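Local structure of Lmaj004091aaa (Leishmania major, 1XTP) at residues 32-37 with 170-175. The protein probably transfers methyl groups from S-adenosyl-L-methionine to the N-terminal amino group of proteins that begin with an X-Pro-Lys sequence. Residues are numbered along the deposited sequence; the frame is centred on the assembly and turned at random.
Sequences EMWKAE and YLTDAD. With SAI (S-adenosyl-L-homoselenocysteine), chain B.
Trp34 reaches from helix 30-37 to Thr172 and Asp173 at the start of helix 173-186 and meets them with both the rim and one face of its indole. A long flat side chain suits the place, since it spans the gap between the backbones and offers a nonpolar face to Thr172 and one N-H to Asp173. At the rim, NE1 gives its hydrogen to Asp173 OD2 over 3.1 Å, with an N-H...O angle of 156°. The acceptor lies almost in the indole plane, where the ring N-H points; the carboxylate plane is steeply turned against the ring, and NE1 lies above it, 71° out of plane. Asp173 suits this place because its two oxygens can serve several donors: OD2 also bonds to His220, and OD1 forms a salt bridge with Arg216, whose NH2 holds Leu171 O as well. In this Rossmann-like methyltransferase fold, residues 170-175 lie in the connection between strand 159-165, central in the seven-stranded sheet, and helix 173-186, and Trp34 packs an N-terminal helix against that turn. Over the indole face stands Thr172, its CB 4.3 Å from the centroid of the six-membered ring in a CH-pi contact. The backbone joins in, with Trp34 CH2 3.6 Å from Thr172 CA and the backbone N of Asp173 also above the rim. Selenomethionine Met33 lays its CE over the centre of the opposite face. One face of Tyr170 lies against C8 and N7 of the adenine of S-adenosyl-L-homoselenocysteine, CD2 3.5 Å from C8. Thr172 is the N-cap of helix 173-186: chi1 of 69° sets OG1 between the backbone N and the carbonyl carbon, where it accepts from Asp175 N at 3.0 Å in the first turn.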
loop_
_atom_site.group_PDB
_atom_site.type_symbol
_atom_site.label_atom_id
_atom_site.label_comp_id
_atom_site.label_asym_id
_atom_site.label_seq_id
_atom_site.Cartn_x
_atom_site.Cartn_y
_atom_site.Cartn_z
ATOM N N GLU A 32 -15.222 4.834 -15.722
ATOM C CA GLU A 32 -15.558 3.812 -16.691
ATOM C C GLU A 32 -14.966 2.442 -16.281
ATOM O O GLU A 32 -15.619 1.417 -16.396
ATOM C CB GLU A 32 -15.023 4.244 -18.064
ATOM C CG GLU A 32 -15.506 3.395 -19.220
ATOM C CD GLU A 32 -14.642 3.507 -20.465
ATOM O OE1 GLU A 32 -13.717 4.338 -20.512
ATOM O OE2 GLU A 32 -14.890 2.732 -21.412
HETATM N N MSE A 33 -13.724 2.436 -15.812
HETATM C CA MSE A 33 -13.051 1.198 -15.417
HETATM C C MSE A 33 -13.681 0.526 -14.209
HETATM O O MSE A 33 -13.916 -0.681 -14.226
HETATM C CB MSE A 33 -11.581 1.477 -15.142
HETATM C CG MSE A 33 -10.774 0.265 -14.762
HETATM SE SE MSE A 33 -10.708 -0.002 -12.839
HETATM C CE MSE A 33 -9.649 1.580 -12.436
ATOM N N TRP A 34 -13.943 1.282 -13.146
ATOM C CA TRP A 34 -14.587 0.692 -11.962
ATOM C C TRP A 34 -15.973 0.118 -12.282
ATOM O O TRP A 34 -16.385 -0.844 -11.642
ATOM C CB TRP A 34 -14.713 1.699 -10.801
ATOM C CG TRP A 34 -13.401 2.176 -10.239
ATOM C CD1 TRP A 34 -12.986 3.473 -10.143
ATOM C CD2 TRP A 34 -12.321 1.370 -9.732
ATOM N NE1 TRP A 34 -11.719 3.535 -9.597
ATOM C CE2 TRP A 34 -11.285 2.258 -9.343
ATOM C CE3 TRP A 34 -12.113 -0.010 -9.598
ATOM C CZ2 TRP A 34 -10.083 1.812 -8.801
ATOM C CZ3 TRP A 34 -10.905 -0.460 -9.064
ATOM C CH2 TRP A 34 -9.906 0.449 -8.678
ATOM N N LYS A 35 -16.697 0.702 -13.246
ATOM C CA LYS A 35 -17.968 0.123 -13.677
ATOM C C LYS A 35 -17.738 -1.228 -14.341
ATOM O O LYS A 35 -18.566 -2.120 -14.220
ATOM C CB LYS A 35 -18.730 1.072 -14.614
ATOM C CG LYS A 35 -19.484 2.168 -13.877
ATOM C CD LYS A 35 -19.936 3.306 -14.793
ATOM C CE LYS A 35 -21.169 2.956 -15.608
ATOM N NZ LYS A 35 -21.592 4.126 -16.452
ATOM N N ALA A 36 -16.599 -1.391 -15.019
ATOM C CA ALA A 36 -16.255 -2.672 -15.656
ATOM C C ALA A 36 -15.734 -3.700 -14.650
ATOM O O ALA A 36 -16.062 -4.888 -14.721
ATOM C CB ALA A 36 -15.217 -2.457 -16.769
ATOM N N GLU A 37 -14.925 -3.244 -13.710
ATOM C CA GLU A 37 -14.197 -4.143 -12.845
ATOM C C GLU A 37 -14.910 -4.508 -11.540
ATOM O O GLU A 37 -14.517 -5.487 -10.902
ATOM C CB GLU A 37 -12.827 -3.522 -12.507
ATOM C CG GLU A 37 -11.857 -3.522 -13.662
ATOM C CD GLU A 37 -11.299 -4.912 -13.993
ATOM O OE1 GLU A 37 -11.065 -5.724 -13.060
ATOM O OE2 GLU A 37 -11.080 -5.186 -15.194
ATOM N N TYR A 170 -4.358 -3.075 -4.433
ATOM C CA TYR A 170 -5.502 -3.991 -4.347
ATOM C C TYR A 170 -6.809 -3.317 -3.951
ATOM O O TYR A 170 -7.871 -3.904 -4.116
ATOM C CB TYR A 170 -5.177 -5.134 -3.377
ATOM C CG TYR A 170 -3.984 -5.918 -3.837
ATOM C CD1 TYR A 170 -4.050 -6.661 -4.997
ATOM C CD2 TYR A 170 -2.769 -5.856 -3.157
ATOM C CE1 TYR A 170 -2.954 -7.363 -5.466
ATOM C CE2 TYR A 170 -1.658 -6.572 -3.596
ATOM C CZ TYR A 170 -1.758 -7.305 -4.770
ATOM O OH TYR A 170 -0.690 -8.008 -5.266
ATOM N N LEU A 171 -6.724 -2.092 -3.440
ATOM C CA LEU A 171 -7.899 -1.333 -3.061
ATOM C C LEU A 171 -8.584 -0.677 -4.254
ATOM O O LEU A 171 -7.916 -0.136 -5.129
ATOM C CB LEU A 171 -7.540 -0.244 -2.036
ATOM C CG LEU A 171 -7.054 -0.680 -0.654
ATOM C CD1 LEU A 171 -6.390 0.492 0.090
ATOM C CD2 LEU A 171 -8.205 -1.274 0.187
ATOM N N THR A 172 -9.922 -0.704 -4.275
ATOM C CA THR A 172 -10.657 0.182 -5.190
ATOM C C THR A 172 -10.376 1.611 -4.774
ATOM O O THR A 172 -9.933 1.853 -3.660
ATOM C CB THR A 172 -12.150 -0.030 -5.153
ATOM O OG1 THR A 172 -12.686 0.410 -3.895
ATOM C CG2 THR A 172 -12.482 -1.498 -5.378
ATOM N N ASP A 173 -10.649 2.575 -5.639
ATOM C CA ASP A 173 -10.419 3.968 -5.266
ATOM C C ASP A 173 -11.316 4.394 -4.111
ATOM O O ASP A 173 -10.881 5.167 -3.241
ATOM C CB ASP A 173 -10.673 4.909 -6.447
ATOM C CG ASP A 173 -9.525 4.952 -7.434
ATOM O OD1 ASP A 173 -8.469 4.338 -7.193
ATOM O OD2 ASP A 173 -9.704 5.602 -8.477
ATOM N N ALA A 174 -12.577 3.953 -4.152
ATOM C CA ALA A 174 -13.518 4.223 -3.085
ATOM C C ALA A 174 -12.981 3.738 -1.746
ATOM O O ALA A 174 -13.075 4.454 -0.753
ATOM C CB ALA A 174 -14.884 3.551 -3.375
ATOM N N ASP A 175 -12.433 2.517 -1.719
ATOM C CA ASP A 175 -11.938 1.920 -0.480
ATOM C C ASP A 175 -10.584 2.493 -0.061
ATOM O O ASP A 175 -10.290 2.521 1.124
ATOM C CB ASP A 175 -11.876 0.403 -0.595
ATOM C CG ASP A 175 -13.263 -0.235 -0.581
ATOM O OD1 ASP A 175 -14.233 0.451 -0.198
ATOM O OD2 ASP A 175 -13.389 -1.415 -0.952
HETATM N N SAI B . 3.803 -5.139 2.411
HETATM C CA SAI B . 4.622 -6.385 2.381
HETATM C CB SAI B . 4.000 -7.395 1.439
HETATM C CG SAI B . 3.892 -6.980 -0.020
HETATM SE SE SAI B . 3.057 -8.435 -1.053
HETATM C C SAI B . 6.043 -6.155 1.894
HETATM O O SAI B . 6.334 -5.135 1.270
HETATM O OXT SAI B . 6.917 -7.000 2.083
HETATM C "C5'" SAI B . 1.213 -7.731 -0.998
HETATM C "C4'" SAI B . 0.420 -8.209 0.222
HETATM O "O4'" SAI B . -0.822 -7.568 0.208
HETATM C "C3'" SAI B . 0.113 -9.699 0.246
HETATM O "O3'" SAI B . 0.494 -10.260 1.474
HETATM C "C2'" SAI B . -1.382 -9.826 0.080
HETATM O "O2'" SAI B . -1.926 -10.932 0.786
HETATM C "C1'" SAI B . -1.793 -8.496 0.661
HETATM N N9 SAI B . -3.116 -8.037 0.266
HETATM C C8 SAI B . -3.771 -8.295 -0.917
HETATM N N7 SAI B . -4.950 -7.680 -0.876
HETATM C C5 SAI B . -5.054 -7.017 0.315
HETATM C C6 SAI B . -6.053 -6.219 0.866
HETATM N N6 SAI B . -7.177 -5.999 0.182
HETATM N N1 SAI B . -5.873 -5.672 2.126
HETATM C C2 SAI B . -4.714 -5.920 2.851
HETATM N N3 SAI B . -3.723 -6.704 2.286
HETATM C C4 SAI B . -3.895 -7.231 1.043
#